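Local coordinates for kinesin-like protein KAR3 (Saccharomyces cerevisiae, PDB 1F9V) that probably hydrolyses ATP through its kinesin motor domain to drive movement along microtubules, at residues 13-16 against 17-21. The protein carries 2 engineered substitutions. Residues are numbered along the deposited sequence; the frame is centred on the assembly and turned at random.
Sequences PALK and NLENS. With ADP (adenosine-5'-diphosphate), chain C.
E19 folds back on L15 and closes a surface turn with two bonds. L15 N gives a nearly straight hydrogen bond to E19 OE2 (3.1 Å, 168°), reaching the oxygen from above the carboxylate plane. E19 N returns a weak, bent bond to L15 O at 2.9 Å. E19 CG lies beside its own backbone N (chi1 -86°) and the chain runs extended beyond it, which carries the carboxylate back to the amide of L15, where the A14 methyl, CB, lies 3.7 Å from E19 OE2. The same carboxylate is shared: S321 OG hydrogen-bonds OE2, and R12 forms a salt bridge to OE1. With an alanine here, the L15 amide, S321 OG and R12 would probably all lose their carboxylate partner. Apolar contact is slight: L18 CD1 presses on L15 CB at 3.4 Å, tighter than usual. At the start of the segment P13 lays CD and CG over the face of the adenine, with P13 CD 3.4 Å from ADP C6, as part of the nucleotide pocket. The turn belongs to the exposed loop joining strand 4-11 to strand 24-28, and lies against the 320-324 loop between strand 311-318 and helix 325-338.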
ATOM      1  N   PRO A  13     -16.482  -2.240   6.969  1.00 13.74           N
ATOM      2  CA  PRO A  13     -17.767  -2.416   7.652  1.00 13.09           C
ATOM      3  C   PRO A  13     -17.503  -2.910   9.074  1.00 14.23           C
ATOM      4  O   PRO A  13     -16.488  -3.557   9.344  1.00 12.53           O
ATOM      5  CB  PRO A  13     -18.490  -3.476   6.813  1.00 13.55           C
ATOM      6  CG  PRO A  13     -17.803  -3.452   5.475  1.00 13.45           C
ATOM      7  CD  PRO A  13     -16.370  -3.085   5.767  1.00 13.42           C
ATOM      8  N   ALA A  14     -18.407  -2.598   9.995  1.00 15.53           N
ATOM      9  CA  ALA A  14     -18.224  -3.054  11.368  1.00 17.95           C
ATOM     10  C   ALA A  14     -18.614  -4.515  11.456  1.00 19.42           C
ATOM     11  O   ALA A  14     -19.442  -4.999  10.666  1.00 18.59           O
ATOM     12  CB  ALA A  14     -19.085  -2.229  12.328  1.00 18.46           C
ATOM     13  N   LEU A  15     -17.983  -5.223  12.402  1.00 22.70           N
ATOM     14  CA  LEU A  15     -18.319  -6.627  12.645  1.00 27.27           C
ATOM     15  C   LEU A  15     -19.574  -6.502  13.522  1.00 28.40           C
ATOM     16  O   LEU A  15     -19.519  -6.021  14.666  1.00 28.78           O
ATOM     17  CB  LEU A  15     -17.208  -7.362  13.398  1.00 30.46           C
ATOM     18  CG  LEU A  15     -16.536  -8.477  12.610  1.00 36.51           C
ATOM     19  CD1 LEU A  15     -17.214  -8.699  11.271  1.00 37.20           C
ATOM     20  CD2 LEU A  15     -15.099  -8.069  12.467  1.00 38.26           C
ATOM     21  N   LYS A  16     -20.706  -6.991  13.025  1.00 30.13           N
ATOM     22  CA  LYS A  16     -21.929  -6.795  13.790  1.00 32.15           C
ATOM     23  C   LYS A  16     -22.146  -7.599  15.054  1.00 34.07           C
ATOM     24  O   LYS A  16     -21.731  -8.752  15.195  1.00 33.43           O
ATOM     25  CB  LYS A  16     -23.148  -6.849  12.864  1.00 30.57           C
ATOM     26  CG  LYS A  16     -23.222  -5.555  12.054  1.00 30.57           C
ATOM     27  CD  LYS A  16     -24.611  -5.094  11.799  1.00 31.75           C
ATOM     28  CE  LYS A  16     -24.574  -4.045  10.708  1.00 32.34           C
ATOM     29  NZ  LYS A  16     -25.949  -3.648  10.305  1.00 32.45           N
ATOM     30  N   ASN A  17     -22.766  -6.899  16.010  1.00 36.75           N
ATOM     31  CA  ASN A  17     -23.117  -7.425  17.349  1.00 39.51           C
ATOM     32  C   ASN A  17     -21.858  -7.506  18.222  1.00 40.17           C
ATOM     33  O   ASN A  17     -21.894  -7.422  19.468  1.00 41.02           O
ATOM     34  CB  ASN A  17     -23.813  -8.792  17.220  1.00 41.78           C
ATOM     35  CG  ASN A  17     -25.050  -8.735  16.357  1.00 43.53           C
ATOM     36  OD1 ASN A  17     -25.761  -7.708  16.341  1.00 42.37           O
ATOM     37  ND2 ASN A  17     -25.286  -9.805  15.595  1.00 43.20           N
ATOM     38  N   LEU A  18     -20.722  -7.702  17.568  1.00 38.64           N
ATOM     39  CA  LEU A  18     -19.443  -7.763  18.275  1.00 36.62           C
ATOM     40  C   LEU A  18     -18.766  -6.396  18.386  1.00 34.02           C
ATOM     41  O   LEU A  18     -17.931  -6.186  19.270  1.00 35.13           O
ATOM     42  CB  LEU A  18     -18.488  -8.740  17.586  1.00 39.45           C
ATOM     43  CG  LEU A  18     -19.023  -9.442  16.344  1.00 42.17           C
ATOM     44  CD1 LEU A  18     -17.861  -9.905  15.486  1.00 43.54           C
ATOM     45  CD2 LEU A  18     -19.900 -10.613  16.765  1.00 44.79           C
ATOM     46  N   GLU A  19     -19.121  -5.467  17.502  1.00 28.77           N
ATOM     47  CA  GLU A  19     -18.557  -4.124  17.526  1.00 24.20           C
ATOM     48  C   GLU A  19     -19.683  -3.101  17.612  1.00 22.87           C
ATOM     49  O   GLU A  19     -20.849  -3.434  17.406  1.00 23.07           O
ATOM     50  CB  GLU A  19     -17.737  -3.865  16.255  1.00 22.36           C
ATOM     51  CG  GLU A  19     -16.297  -4.332  16.342  1.00 20.86           C
ATOM     52  CD  GLU A  19     -15.570  -4.247  15.018  1.00 19.76           C
ATOM     53  OE1 GLU A  19     -14.497  -4.872  14.904  1.00 21.79           O
ATOM     54  OE2 GLU A  19     -16.062  -3.560  14.096  1.00 17.56           O
ATOM     55  N   ASN A  20     -19.334  -1.857  17.925  1.00 20.16           N
ATOM     56  CA  ASN A  20     -20.326  -0.793  18.003  1.00 17.77           C
ATOM     57  C   ASN A  20     -19.642   0.562  17.963  1.00 17.08           C
ATOM     58  O   ASN A  20     -18.432   0.662  18.158  1.00 16.33           O
ATOM     59  CB  ASN A  20     -21.164  -0.924  19.280  1.00 18.27           C
ATOM     60  CG  ASN A  20     -20.383  -0.581  20.530  1.00 19.16           C
ATOM     61  OD1 ASN A  20     -19.940   0.558  20.712  1.00 17.81           O
ATOM     62  ND2 ASN A  20     -20.208  -1.567  21.404  1.00 21.15           N
ATOM     63  N   SER A  21     -20.424   1.603  17.704  1.00 15.55           N
ATOM     64  CA  SER A  21     -19.899   2.961  17.643  1.00 14.82           C
ATOM     65  C   SER A  21     -20.580   3.817  18.717  1.00 15.76           C
ATOM     66  O   SER A  21     -20.835   5.010  18.520  1.00 15.04           O
ATOM     67  CB  SER A  21     -20.150   3.550  16.254  1.00 15.12           C
ATOM     68  OG  SER A  21     -19.591   4.844  16.145  1.00 18.70           O
TER
HETATM   69  PB  ADP C 999      -5.762  -6.565   8.661  1.00 11.29           P
HETATM   70  O1B ADP C 999      -5.665  -5.084   8.613  1.00  9.77           O
HETATM   71  O2B ADP C 999      -5.029  -7.219   7.391  1.00 11.48           O
HETATM   72  O3B ADP C 999      -5.231  -7.106   9.939  1.00 11.97           O
HETATM   73  PA  ADP C 999      -7.967  -8.109   7.608  1.00 14.23           P
HETATM   74  O1A ADP C 999      -8.039  -7.658   6.218  1.00 14.72           O
HETATM   75  O2A ADP C 999      -7.230  -9.369   7.672  1.00 18.36           O
HETATM   76  O3A ADP C 999      -7.265  -7.004   8.490  1.00 12.72           O
HETATM   77  O5' ADP C 999      -9.415  -8.369   8.191  1.00 18.24           O
HETATM   78  C5' ADP C 999     -10.035  -7.791   9.341  1.00 16.12           C
HETATM   79  C4' ADP C 999     -11.449  -8.444   9.378  1.00 16.79           C
HETATM   80  O4' ADP C 999     -12.338  -7.507   8.759  1.00 13.89           O
HETATM   81  C3' ADP C 999     -11.559  -9.724   8.526  1.00 17.73           C
HETATM   82  O3' ADP C 999     -12.434 -10.701   9.114  1.00 21.75           O
HETATM   83  C2' ADP C 999     -12.084  -9.258   7.178  1.00 17.76           C
HETATM   84  O2' ADP C 999     -12.740 -10.293   6.427  1.00 19.87           O
HETATM   85  C1' ADP C 999     -12.942  -8.062   7.566  1.00 15.25           C
HETATM   86  N9  ADP C 999     -12.930  -6.977   6.536  1.00 14.49           N
HETATM   87  C8  ADP C 999     -11.932  -6.084   6.385  1.00 12.87           C
HETATM   88  N7  ADP C 999     -12.235  -5.244   5.417  1.00 11.72           N
HETATM   89  C5  ADP C 999     -13.407  -5.567   4.934  1.00 12.43           C
HETATM   90  C6  ADP C 999     -14.235  -5.064   3.942  1.00 12.32           C
HETATM   91  N6  ADP C 999     -13.854  -3.996   3.235  1.00 12.50           N
HETATM   92  N1  ADP C 999     -15.438  -5.663   3.681  1.00 14.07           N
HETATM   93  C2  ADP C 999     -15.859  -6.741   4.373  1.00 14.30           C
HETATM   94  N3  ADP C 999     -15.069  -7.237   5.346  1.00 14.98           N
HETATM   95  C4  ADP C 999     -13.861  -6.693   5.652  1.00 13.64           C